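Local coordinates for protein chitinase A (Equisetum arvense, PDB 5BUM) that carries a carbohydrate-binding LysM domain, the piece described here, that probably recognises chitin, in a family 18 glycoside hydrolase that probably hydrolyses it, at residues A[24-27]-A[28-31]; A[38-41]-A[42-46]; A[11-14]-A[15-18]. All coordinates share one frame; numbering follows the deposited sequence.

Contact 1. Residues A[24-27]-A[28-31]; sequences DVAT and LQSY
Thr27 O takes two donors from the next turn of helix 25-30. Ser30 OG gives it a hydrogen bond of 2.8 Å, in the carbonyl plane and on a lone pair. Tyr31 N gives the second, 2.9 Å from Thr27 O, as the ordinary helix bond. The side chain of Thr27 joins the same two turns. Its CG2 stands anti to the backbone N, which turns the methyl toward Tyr31. This is a CH-pi contact: CG2 of Thr27 sits over one face of the Tyr31 ring, offset toward the rim, and is 3.5 Å from CZ. The other branch works at the helix start. Asp24 is the N-cap, and its OD1 accepts from Thr27 OG1 at 2.6 Å and from Thr27 N at 3.0 Å. The two donors come from opposite faces of the carboxylate plane. Farther round, CG1 of Val25 lies 4.0 Å from CD of Gln29. Leu28 is buried and touches Cys14 and Ile17 of helix 14-21. The carboxylate thus satisfies an N-H at the first turn that has no earlier helix carbonyl, and its negative charge is likely to suit the positive end of the helix dipole.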
# COMPACT_ATOMS: atom_id res chain seq x y z
N ASP A 24 -14.52 -2.37 12.80
CA ASP A 24 -13.76 -1.45 13.60
C ASP A 24 -12.31 -1.44 13.10
O ASP A 24 -11.89 -2.25 12.26
CB ASP A 24 -13.86 -1.80 15.10
CG ASP A 24 -13.35 -3.22 15.44
OD1 ASP A 24 -12.76 -3.93 14.58
OD2 ASP A 24 -13.58 -3.64 16.59
N VAL A 25 -11.54 -0.50 13.64
CA VAL A 25 -10.19 -0.31 13.16
C VAL A 25 -9.35 -1.53 13.38
O VAL A 25 -8.58 -1.88 12.49
CB VAL A 25 -9.53 0.92 13.76
CG1 VAL A 25 -8.07 0.90 13.35
CG2 VAL A 25 -10.25 2.19 13.23
N ALA A 26 -9.49 -2.20 14.52
CA ALA A 26 -8.68 -3.44 14.74
C ALA A 26 -8.93 -4.47 13.68
O ALA A 26 -8.02 -5.12 13.24
CB ALA A 26 -8.96 -4.07 16.11
N THR A 27 -10.19 -4.64 13.29
CA THR A 27 -10.51 -5.58 12.22
C THR A 27 -9.86 -5.14 10.93
O THR A 27 -9.21 -5.92 10.27
CB THR A 27 -12.02 -5.77 12.00
OG1 THR A 27 -12.65 -6.16 13.23
CG2 THR A 27 -12.27 -6.86 10.96
N LEU A 28 -10.04 -3.87 10.57
CA LEU A 28 -9.35 -3.34 9.41
C LEU A 28 -7.86 -3.68 9.50
O LEU A 28 -7.24 -4.01 8.47
CB LEU A 28 -9.47 -1.80 9.35
CG LEU A 28 -8.98 -1.11 8.08
CD1 LEU A 28 -9.71 -1.71 6.88
CD2 LEU A 28 -9.14 0.41 8.11
N GLN A 29 -7.27 -3.55 10.70
CA GLN A 29 -5.84 -3.84 10.87
C GLN A 29 -5.58 -5.30 10.67
O GLN A 29 -4.66 -5.66 9.95
CB GLN A 29 -5.31 -3.41 12.23
CG GLN A 29 -4.94 -1.93 12.27
CD GLN A 29 -4.81 -1.36 13.69
OE1 GLN A 29 -4.14 -0.35 13.90
NE2 GLN A 29 -5.47 -1.99 14.66
N SER A 30 -6.40 -6.15 11.27
CA SER A 30 -6.24 -7.58 11.10
C SER A 30 -6.31 -7.96 9.59
O SER A 30 -5.70 -8.93 9.14
CB SER A 30 -7.35 -8.28 11.80
OG SER A 30 -8.37 -8.48 10.83
N TYR A 31 -7.07 -7.21 8.81
CA TYR A 31 -7.20 -7.50 7.38
C TYR A 31 -6.02 -6.99 6.60
O TYR A 31 -5.88 -7.31 5.44
CB TYR A 31 -8.44 -6.82 6.79
CG TYR A 31 -9.80 -7.37 7.16
CD1 TYR A 31 -9.96 -8.64 7.70
CD2 TYR A 31 -10.93 -6.63 6.89
CE1 TYR A 31 -11.22 -9.13 8.02
CE2 TYR A 31 -12.19 -7.10 7.18
CZ TYR A 31 -12.33 -8.35 7.74
OH TYR A 31 -13.59 -8.79 8.02

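Contact 2. Residues A[38-41]-A[42-46]; sequences DNLQ and IGQQL
CG of Gln44 lies anti to the backbone N (chi1 -178°), and the chain stays extended beyond CG, which carries its amide back to the backbone of Gln41. There Gln44 OE1 accepts from Gln41 N at 2.6 Å. The N-H...O angle is 168°, nearly straight, and the donor is tilted 21° from the carbonyl plane of the side-chain amide. A return bond closes the turn: Gln44 N donates to Gln41 O at 2.9 Å. Residues 41 to 44 form a type II beta turn. Gly43 has a positive phi in it, which favours glycine. Leu40 crosses the Gln44 side chain at about a right angle. Its CD2 is 3.6 Å from Gln44 OE1, and its CB also packs against that oxygen. The same methyl, Leu40 CD2, lies 4.3 Å from CD2 of Leu46. Both leucines also touch Leu35, which ties this end of the turn to the domain interior. Strand 45-47 starts just after the turn and pairs with strand 5-7. The other end of the Gln44 amide leaves the chain: NE2 is hydrogen-bonded to Ile42 O of the second subunit. The buried amide of Gln44 therefore has a partner for both polar atoms. It bridges the turn backbone and the subunit interface, which is likely to limit rotation of the amide.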
# COMPACT_ATOMS: atom_id res chain seq x y z
N ASP A 38 -1.60 6.08 11.01
CA ASP A 38 -1.03 7.45 11.07
C ASP A 38 -0.40 7.91 9.79
O ASP A 38 0.07 9.02 9.73
CB ASP A 38 -0.03 7.65 12.21
CG ASP A 38 1.08 6.59 12.28
OD1 ASP A 38 1.26 5.73 11.39
OD2 ASP A 38 1.82 6.62 13.29
N ASN A 39 -0.47 7.07 8.76
CA ASN A 39 0.42 7.18 7.62
C ASN A 39 -0.15 6.51 6.38
O ASN A 39 0.53 5.71 5.71
CB ASN A 39 1.75 6.52 8.00
CG ASN A 39 2.83 6.73 6.95
OD1 ASN A 39 3.69 5.86 6.78
ND2 ASN A 39 2.80 7.88 6.26
N LEU A 40 -1.40 6.81 6.11
CA LEU A 40 -2.05 6.26 4.96
C LEU A 40 -1.62 7.06 3.76
O LEU A 40 -1.46 8.29 3.84
CB LEU A 40 -3.55 6.39 5.10
CG LEU A 40 -4.20 5.62 6.22
CD1 LEU A 40 -5.67 5.98 6.31
CD2 LEU A 40 -4.03 4.15 5.94
N GLN A 41 -1.47 6.37 2.63
CA GLN A 41 -1.07 6.99 1.35
C GLN A 41 -2.26 7.08 0.38
O GLN A 41 -3.10 6.14 0.29
CB GLN A 41 -0.01 6.09 0.68
CG GLN A 41 1.06 5.53 1.62
CD GLN A 41 1.90 6.62 2.22
OE1 GLN A 41 2.16 6.64 3.41
NE2 GLN A 41 2.29 7.57 1.40
N ILE A 42 -2.33 8.15 -0.38
CA ILE A 42 -3.35 8.25 -1.42
C ILE A 42 -3.26 7.06 -2.38
O ILE A 42 -2.17 6.66 -2.78
CB ILE A 42 -3.23 9.60 -2.15
CG1 ILE A 42 -3.90 10.70 -1.32
CG2 ILE A 42 -3.91 9.56 -3.50
CD1 ILE A 42 -3.18 12.02 -1.37
N GLY A 43 -4.40 6.46 -2.72
CA GLY A 43 -4.42 5.31 -3.62
C GLY A 43 -4.07 3.99 -2.94
O GLY A 43 -4.16 2.90 -3.54
N GLN A 44 -3.65 4.06 -1.69
CA GLN A 44 -3.32 2.82 -0.96
C GLN A 44 -4.57 1.95 -0.94
O GLN A 44 -5.65 2.44 -0.71
CB GLN A 44 -2.88 3.20 0.45
CG GLN A 44 -2.45 2.07 1.39
CD GLN A 44 -2.01 2.62 2.74
OE1 GLN A 44 -2.06 3.84 2.97
NE2 GLN A 44 -1.60 1.74 3.66
N GLN A 45 -4.45 0.67 -1.20
CA GLN A 45 -5.62 -0.20 -1.28
C GLN A 45 -5.68 -0.99 -0.05
O GLN A 45 -4.68 -1.58 0.34
CB GLN A 45 -5.49 -1.16 -2.46
CG GLN A 45 -5.42 -0.38 -3.77
CD GLN A 45 -5.30 -1.25 -4.97
OE1 GLN A 45 -5.29 -2.49 -4.86
NE2 GLN A 45 -5.21 -0.62 -6.13
N LEU A 46 -6.84 -1.01 0.57
CA LEU A 46 -6.97 -1.59 1.87
C LEU A 46 -8.00 -2.69 1.75
O LEU A 46 -9.09 -2.46 1.24
CB LEU A 46 -7.43 -0.53 2.84
CG LEU A 46 -6.48 0.17 3.82
CD1 LEU A 46 -5.00 0.15 3.46
CD2 LEU A 46 -6.98 1.59 4.03

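Contact 3. Residues A[11-14]-A[15-18]; sequences GDIC and YNIA
The backbone passes from extended at Ile13 to helical from Cys14 onward, and Ile13 O accepts a bond of 3.2 Å from Ile17 N. Asn16 N makes a weak bond to the same oxygen. One residue on, Ala18 N donates to Cys14 O at 2.9 Å. Ile17 turns its side chain back toward residues 12 and 13. Its CG1 is anti to the carbonyl carbon (chi1 -68°) and passes 3.2 Å from Ile13 O. The terminal methyl then goes on to Asp12: Ile17 CD1 lies 3.8 Å from CB of Asp12. The two side chains cross at about a right angle. The carboxylate of Asp12 finds its partners outside these residues: OD2 is hydrogen-bonded to Tyr6 OH and Lys9 N. Ile13 holds the N-cap position, so the cap has no side-chain acceptor of its own. This start of helix 14-21 belongs to the LysM fold, in which two helices pack against a two-stranded antiparallel sheet. Cys14 lies in the first turn and is joined to Cys37 by a disulfide. Ile17 is buried, and its CD1 also packs on Leu46. With Ile17 cut back to an alanine, CG1 and CD1 are gone, which is likely to leave a gap beside Asp12 CB and Leu46 and to take away part of the contact between helix and sheet. On the outer side, Ile13 CG1 runs obliquely past the amide of Asn16, 3.6 Å from OD1. A water completes this edge: it accepts from Ile13 N at 3.1 Å and donates to Asn16 OD1.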
# COMPACT_ATOMS: atom_id res chain seq x y z
N GLY A 11 -7.57 12.75 2.78
CA GLY A 11 -8.25 13.05 4.05
C GLY A 11 -8.97 11.88 4.73
O GLY A 11 -9.46 12.02 5.84
N ASP A 12 -9.03 10.73 4.08
CA ASP A 12 -9.52 9.52 4.74
C ASP A 12 -8.78 9.13 6.00
O ASP A 12 -7.55 9.17 6.05
CB ASP A 12 -9.41 8.35 3.80
CG ASP A 12 -10.46 8.36 2.76
OD1 ASP A 12 -11.37 9.21 2.84
OD2 ASP A 12 -10.39 7.51 1.87
N ILE A 13 -9.51 8.66 7.01
CA ILE A 13 -8.85 8.09 8.21
C ILE A 13 -9.36 6.69 8.46
O ILE A 13 -10.40 6.27 7.93
CB ILE A 13 -9.04 8.98 9.46
CG1 ILE A 13 -10.53 9.05 9.87
CG2 ILE A 13 -8.54 10.40 9.14
CD1 ILE A 13 -10.80 9.94 11.07
N CYS A 14 -8.61 5.92 9.23
CA CYS A 14 -8.94 4.51 9.34
C CYS A 14 -10.31 4.33 10.01
O CYS A 14 -11.08 3.46 9.61
CB CYS A 14 -7.90 3.75 10.16
SG CYS A 14 -6.43 3.24 9.28
N TYR A 15 -10.59 5.13 11.04
CA TYR A 15 -11.84 5.01 11.75
C TYR A 15 -12.99 5.11 10.80
O TYR A 15 -13.90 4.30 10.88
CB TYR A 15 -11.95 6.04 12.86
CG TYR A 15 -13.16 5.89 13.75
CD1 TYR A 15 -13.17 5.01 14.82
CD2 TYR A 15 -14.31 6.65 13.53
CE1 TYR A 15 -14.30 4.89 15.64
CE2 TYR A 15 -15.43 6.52 14.34
CZ TYR A 15 -15.42 5.65 15.38
OH TYR A 15 -16.54 5.54 16.16
N ASN A 16 -12.97 6.04 9.86
CA ASN A 16 -14.16 6.23 9.03
C ASN A 16 -14.27 5.19 7.95
O ASN A 16 -15.39 4.84 7.52
CB ASN A 16 -14.19 7.60 8.37
CG ASN A 16 -14.32 8.70 9.37
OD1 ASN A 16 -13.92 9.83 9.14
ND2 ASN A 16 -14.90 8.38 10.50
N ILE A 17 -13.12 4.75 7.45
CA ILE A 17 -13.07 3.71 6.42
C ILE A 17 -13.70 2.47 7.00
O ILE A 17 -14.56 1.86 6.39
CB ILE A 17 -11.62 3.42 5.99
CG1 ILE A 17 -11.07 4.68 5.22
CG2 ILE A 17 -11.55 2.11 5.22
CD1 ILE A 17 -9.62 4.67 4.80
N ALA A 18 -13.29 2.13 8.20
CA ALA A 18 -13.82 0.99 8.91
C ALA A 18 -15.34 1.09 9.16
O ALA A 18 -16.09 0.18 8.88
CB ALA A 18 -13.09 0.89 10.24
O HOH W 1 -12.32 9.76 6.49

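The three contacts lie in one LysM domain and follow each other along the chain as contact 3, contact 1 and contact 2. Contact 3 starts helix 14-21, contact 1 covers helix 25-30, and contact 2 leads into strand 45-47. Contacts 1 and 3 have centres about 11 Å apart and touch where Val25 packs on Cys14 and Tyr15, and Asp24 on Ala18. Contacts 2 and 3 have centres about 10 Å apart and meet through Leu40 and Leu46, which pack on Cys14 and Ile17 respectively. Contacts 1 and 2 have centres about 14 Å apart, on opposite sides of the chain's centre, and do not touch. Contact 3 is thus the middle piece that joins the second helix to the sheet side of this small domain.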